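PDB 5A29: exopolygalacturonate lyase from Vibrio vulnificus, which probably cleaves pectic polysaccharides by beta-elimination, as a family 2 polysaccharide lyase, and binds manganese. Local coordinates for residues Lys299-Lys304 and Asp396-Pro401; Tyr548-Phe553 and Asn558-Asn563. All coordinates share one frame; numbering follows the deposited sequence.

Contact 1 of 2, residues Lys299-Lys304 and Asp396-Pro401; sequences KDTNSK and DGYYGP. With SRT (S,R meso-tartaric acid), chain Q.
Lys299 runs past the carboxylate of Asp396, an extended chain beyond CG. Its CE comes within 3.2 Å of Asp396 OD2. NZ lies farther on, at 4.4 Å from Asp396 OD2, so the opposite charges are near each other but form no salt bridge. Asp396 OD1 instead accepts from the backbone N of Lys402. Thr301 carries the apolar part. Its methyl CG2 is anti to the carbonyl carbon and reaches the backbone between Gly397 and Tyr398, with CG2 3.3 Å from Tyr398 N and 3.9 Å from Tyr398 CB. Thr301 OG1 lies at the edge of the Tyr398 ring and is hydrogen-bonded to a polar side chain of the bound peptide. Asn302 shapes the next bend: its OD1 accepts from Lys304 N in an Asx turn. Ser303 N gives a hydrogen bond of 2.9 Å to tartrate O11. From the other segment, Tyr398 OH takes a weak bond from tartrate O3; its stronger partner is a polar side chain of the bound peptide. Arg308 makes a cation-pi contact with Tyr398 and also bonds the tartrate. Two irregular loops, one with a type I turn from Gly397 to Gly400, thus form part of a surface tartrate pocket.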
# COMPACT_ATOMS: atom_id res chain seq x y z
N LYS A 299 26.90 10.82 1.65
CA LYS A 299 25.87 10.37 0.70
C LYS A 299 25.92 8.90 0.45
O LYS A 299 25.00 8.35 -0.12
CB LYS A 299 26.00 11.08 -0.65
CG LYS A 299 25.85 12.59 -0.55
CD LYS A 299 25.88 13.17 -1.99
CE LYS A 299 26.23 14.64 -1.94
NZ LYS A 299 26.35 15.20 -3.32
N ASP A 300 26.93 8.21 0.99
CA ASP A 300 27.00 6.74 0.77
C ASP A 300 26.22 6.11 1.94
O ASP A 300 26.73 6.08 3.04
CB ASP A 300 28.50 6.31 0.76
CG ASP A 300 28.71 4.82 0.58
OD1 ASP A 300 27.73 4.02 0.47
OD2 ASP A 300 29.93 4.45 0.55
N THR A 301 24.98 5.67 1.70
CA THR A 301 24.01 5.42 2.80
C THR A 301 23.70 3.95 2.89
O THR A 301 22.68 3.55 3.47
CB THR A 301 22.72 6.24 2.59
OG1 THR A 301 22.25 5.93 1.27
CG2 THR A 301 22.99 7.75 2.79
N ASN A 302 24.59 3.11 2.34
CA ASN A 302 24.46 1.65 2.51
C ASN A 302 24.35 1.31 4.02
O ASN A 302 25.06 1.87 4.83
CB ASN A 302 25.67 0.99 1.88
CG ASN A 302 25.52 -0.51 1.73
OD1 ASN A 302 25.16 -1.25 2.65
ND2 ASN A 302 25.90 -0.98 0.57
N SER A 303 23.40 0.45 4.39
CA SER A 303 23.14 0.20 5.83
C SER A 303 24.35 -0.58 6.50
O SER A 303 24.44 -0.64 7.71
CB SER A 303 21.87 -0.67 6.04
OG SER A 303 22.04 -1.90 5.36
N LYS A 304 25.26 -1.09 5.71
CA LYS A 304 26.43 -1.82 6.29
C LYS A 304 27.37 -0.89 7.04
O LYS A 304 28.22 -1.37 7.83
CB LYS A 304 27.19 -2.60 5.20
CG LYS A 304 27.90 -1.67 4.23
CD LYS A 304 28.59 -2.44 3.10
CE LYS A 304 29.20 -1.49 2.10
NZ LYS A 304 29.92 -2.32 1.07
N ASP A 396 24.44 15.92 4.62
CA ASP A 396 23.82 14.96 3.73
C ASP A 396 23.60 13.63 4.45
O ASP A 396 24.32 13.31 5.42
CB ASP A 396 24.70 14.62 2.54
CG ASP A 396 25.05 15.83 1.64
OD1 ASP A 396 24.18 16.69 1.37
OD2 ASP A 396 26.17 15.82 1.08
N GLY A 397 22.68 12.82 3.91
CA GLY A 397 22.51 11.44 4.41
C GLY A 397 21.27 10.86 3.75
O GLY A 397 20.73 11.36 2.74
N TYR A 398 20.83 9.77 4.35
CA TYR A 398 19.77 8.96 3.82
C TYR A 398 18.46 9.76 3.78
O TYR A 398 17.65 9.45 2.96
CB TYR A 398 19.61 7.76 4.80
CG TYR A 398 18.64 6.68 4.40
CD1 TYR A 398 18.86 5.89 3.27
CD2 TYR A 398 17.60 6.34 5.26
CE1 TYR A 398 18.03 4.84 2.94
CE2 TYR A 398 16.77 5.26 4.96
CZ TYR A 398 16.96 4.55 3.79
OH TYR A 398 16.14 3.50 3.50
N TYR A 399 18.26 10.71 4.67
CA TYR A 399 16.94 11.37 4.72
C TYR A 399 16.97 12.65 3.87
O TYR A 399 15.98 13.33 3.78
CB TYR A 399 16.53 11.69 6.14
CG TYR A 399 16.45 10.38 6.92
CD1 TYR A 399 15.26 9.64 6.93
CD2 TYR A 399 17.59 9.84 7.60
CE1 TYR A 399 15.15 8.41 7.61
CE2 TYR A 399 17.48 8.66 8.30
CZ TYR A 399 16.25 7.94 8.31
OH TYR A 399 16.15 6.70 8.97
N GLY A 400 18.07 12.88 3.16
CA GLY A 400 18.03 14.07 2.27
C GLY A 400 19.41 14.74 2.21
O GLY A 400 20.24 14.51 3.07
N PRO A 401 19.61 15.64 1.23
CA PRO A 401 20.84 16.45 1.18
C PRO A 401 20.88 17.45 2.27
O PRO A 401 19.85 17.87 2.85
CB PRO A 401 20.72 17.20 -0.21
CG PRO A 401 19.22 17.35 -0.37
CD PRO A 401 18.63 16.03 0.19
O1 SRT Q . 20.43 -1.99 3.56
O11 SRT Q . 21.36 -0.29 2.45
C1 SRT Q . 20.40 -0.99 2.78
C2 SRT Q . 19.14 -0.50 2.10
O2 SRT Q . 19.21 -0.66 0.69
C3 SRT Q . 17.79 -0.70 2.72
O3 SRT Q . 17.84 0.62 3.23
C4 SRT Q . 16.68 -0.74 1.64
O4 SRT Q . 16.09 0.36 1.42
O41 SRT Q . 16.43 -1.84 1.04

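Contact 2 of 2, residues Tyr548-Phe553 and Asn558-Asn563; sequences YIHGEF and NAYDTN
The His550 and Tyr560 rings form an offset stack with parallel planes and centroids 4.1 Å apart. Tyr560 OH lies over the centre of the imidazole, and His550 CD2 lies over the phenol face toward its rim. At the imidazole edge, His550 NE2 donates to Asn558 OD1 at 2.6 Å. The oxygen lies in the ring plane, but NE2 sits above the amide carbonyl plane, 36° out of it. Ala559 O meets the same ring's edge beside CD2. CG anti to the backbone N (chi1 -175°) carries the imidazole across to Tyr560. The stack and the NE2 bond would hold the ring's rotation. Tyr548 CD2 reaches the edge of the Tyr560 ring at 3.7 Å from Tyr560 CD2, completing an aromatic cluster.

Behind the rings the backbones pair. Gly551 and Ala559 exchange two hydrogen bonds, and His550 faces Tyr560 as a non-hydrogen-bonded pair. Phe553 CB packs on Ala559 CB at 3.5 Å. Asp561 N donates to Ile549 O. In return Ile549 N donates to Asp561 OD1 at 2.8 Å, from above the carboxylate plane.

Tyr560 is the N-cap residue of helix 561-564. The whole is an antiparallel hairpin running into a short helix. Tyr548 OH bonds Glu154 OE2, and the backbone O of His550 accepts from His133 ND1. Both partners bind the manganese, so the hairpin supplies second-shell residues of the metal site.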
# COMPACT_ATOMS: atom_id res chain seq x y z
N TYR A 548 4.55 -1.11 -8.77
CA TYR A 548 5.47 -0.27 -9.55
C TYR A 548 6.47 -1.29 -10.17
O TYR A 548 6.44 -2.51 -9.82
CB TYR A 548 6.23 0.80 -8.72
CG TYR A 548 7.11 0.14 -7.68
CD1 TYR A 548 6.56 -0.22 -6.44
CD2 TYR A 548 8.45 -0.28 -7.99
CE1 TYR A 548 7.31 -0.90 -5.48
CE2 TYR A 548 9.19 -1.01 -7.04
CZ TYR A 548 8.62 -1.30 -5.79
OH TYR A 548 9.36 -1.97 -4.80
N ILE A 549 7.26 -0.80 -11.14
CA ILE A 549 8.32 -1.60 -11.75
C ILE A 549 9.56 -0.73 -11.70
O ILE A 549 9.48 0.47 -11.99
CB ILE A 549 7.98 -2.00 -13.23
CG1 ILE A 549 6.62 -2.72 -13.21
CG2 ILE A 549 9.07 -2.91 -13.86
CD1 ILE A 549 6.12 -3.20 -14.57
N HIS A 550 10.69 -1.33 -11.33
CA HIS A 550 11.90 -0.59 -11.12
C HIS A 550 13.04 -1.30 -11.90
O HIS A 550 13.25 -2.50 -11.74
CB HIS A 550 12.23 -0.63 -9.63
CG HIS A 550 13.41 0.20 -9.26
ND1 HIS A 550 14.25 -0.13 -8.20
CD2 HIS A 550 13.92 1.32 -9.81
CE1 HIS A 550 15.21 0.77 -8.13
NE2 HIS A 550 15.03 1.67 -9.09
N GLY A 551 13.76 -0.54 -12.72
CA GLY A 551 14.94 -1.08 -13.43
C GLY A 551 15.54 0.02 -14.28
O GLY A 551 15.42 1.21 -13.94
N GLU A 552 16.19 -0.36 -15.38
CA GLU A 552 16.79 0.64 -16.29
C GLU A 552 15.80 0.90 -17.44
O GLU A 552 15.38 -0.03 -18.13
CB GLU A 552 18.15 0.14 -16.89
CG GLU A 552 19.28 -0.08 -15.87
CD GLU A 552 19.25 -1.47 -15.17
OE1 GLU A 552 18.94 -2.53 -15.81
OE2 GLU A 552 19.57 -1.50 -13.96
N PHE A 553 15.46 2.16 -17.63
CA PHE A 553 14.46 2.52 -18.64
C PHE A 553 15.16 3.41 -19.64
O PHE A 553 15.55 4.49 -19.28
CB PHE A 553 13.30 3.30 -17.97
CG PHE A 553 12.07 3.43 -18.86
CD1 PHE A 553 12.01 4.44 -19.84
CD2 PHE A 553 11.04 2.50 -18.78
CE1 PHE A 553 10.91 4.54 -20.69
CE2 PHE A 553 9.94 2.61 -19.64
CZ PHE A 553 9.88 3.63 -20.59
N ASN A 558 18.13 4.44 -12.91
CA ASN A 558 17.40 4.05 -11.72
C ASN A 558 15.95 4.57 -11.91
O ASN A 558 15.63 5.71 -11.58
CB ASN A 558 18.13 4.64 -10.52
CG ASN A 558 17.35 4.52 -9.25
OD1 ASN A 558 16.96 3.43 -8.85
ND2 ASN A 558 17.12 5.65 -8.60
N ALA A 559 15.14 3.78 -12.61
CA ALA A 559 13.87 4.33 -13.11
C ALA A 559 12.67 3.55 -12.63
O ALA A 559 12.71 2.32 -12.58
CB ALA A 559 13.88 4.36 -14.64
N TYR A 560 11.56 4.25 -12.40
CA TYR A 560 10.28 3.56 -12.06
C TYR A 560 9.26 3.83 -13.21
O TYR A 560 9.15 4.99 -13.67
CB TYR A 560 9.69 4.18 -10.77
CG TYR A 560 10.57 3.93 -9.58
CD1 TYR A 560 11.67 4.74 -9.29
CD2 TYR A 560 10.36 2.79 -8.79
CE1 TYR A 560 12.53 4.43 -8.24
CE2 TYR A 560 11.19 2.50 -7.71
CZ TYR A 560 12.27 3.31 -7.44
OH TYR A 560 13.07 2.98 -6.37
N ASP A 561 8.46 2.83 -13.53
CA ASP A 561 7.32 3.03 -14.47
C ASP A 561 6.35 4.17 -14.04
O ASP A 561 5.85 4.95 -14.89
CB ASP A 561 6.55 1.74 -14.71
CG ASP A 561 5.87 1.18 -13.43
OD1 ASP A 561 6.27 1.57 -12.33
OD2 ASP A 561 4.95 0.33 -13.53
N THR A 562 6.21 4.33 -12.73
CA THR A 562 5.45 5.41 -12.12
C THR A 562 5.78 6.74 -12.75
O THR A 562 4.90 7.53 -12.99
CB THR A 562 5.83 5.48 -10.61
OG1 THR A 562 5.78 4.12 -10.11
CG2 THR A 562 4.79 6.26 -9.83
N ASN A 563 7.06 7.00 -13.00
CA ASN A 563 7.44 8.25 -13.60
C ASN A 563 7.61 8.08 -15.11
O ASN A 563 7.02 8.83 -15.87
CB ASN A 563 8.76 8.71 -13.02
CG ASN A 563 9.16 10.05 -13.57
OD1 ASN A 563 8.48 11.05 -13.32
ND2 ASN A 563 10.23 10.08 -14.35

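In the fold
Following the chain from the N terminus, contact 1 comes first. It closes a long loop of 91 residues, which holds helices 308-317, 331-349 and 353-370, and it brings together two loops at the surface. Contact 2 opens and closes much later, near the C terminus, across only four intervening residues. The two contacts are therefore in series, neither nested nor crossing. The centres of contact 1 and contact 2 are about 21 Å apart, and they do not touch. Contact 2 is buried, about 18 Å from the chain centre, and packs the C-terminal hairpin on strand 70-72. Its His550 side chain is about 4 Å from the manganese. Contact 1 lies farther out, about 25 Å from the chain centre.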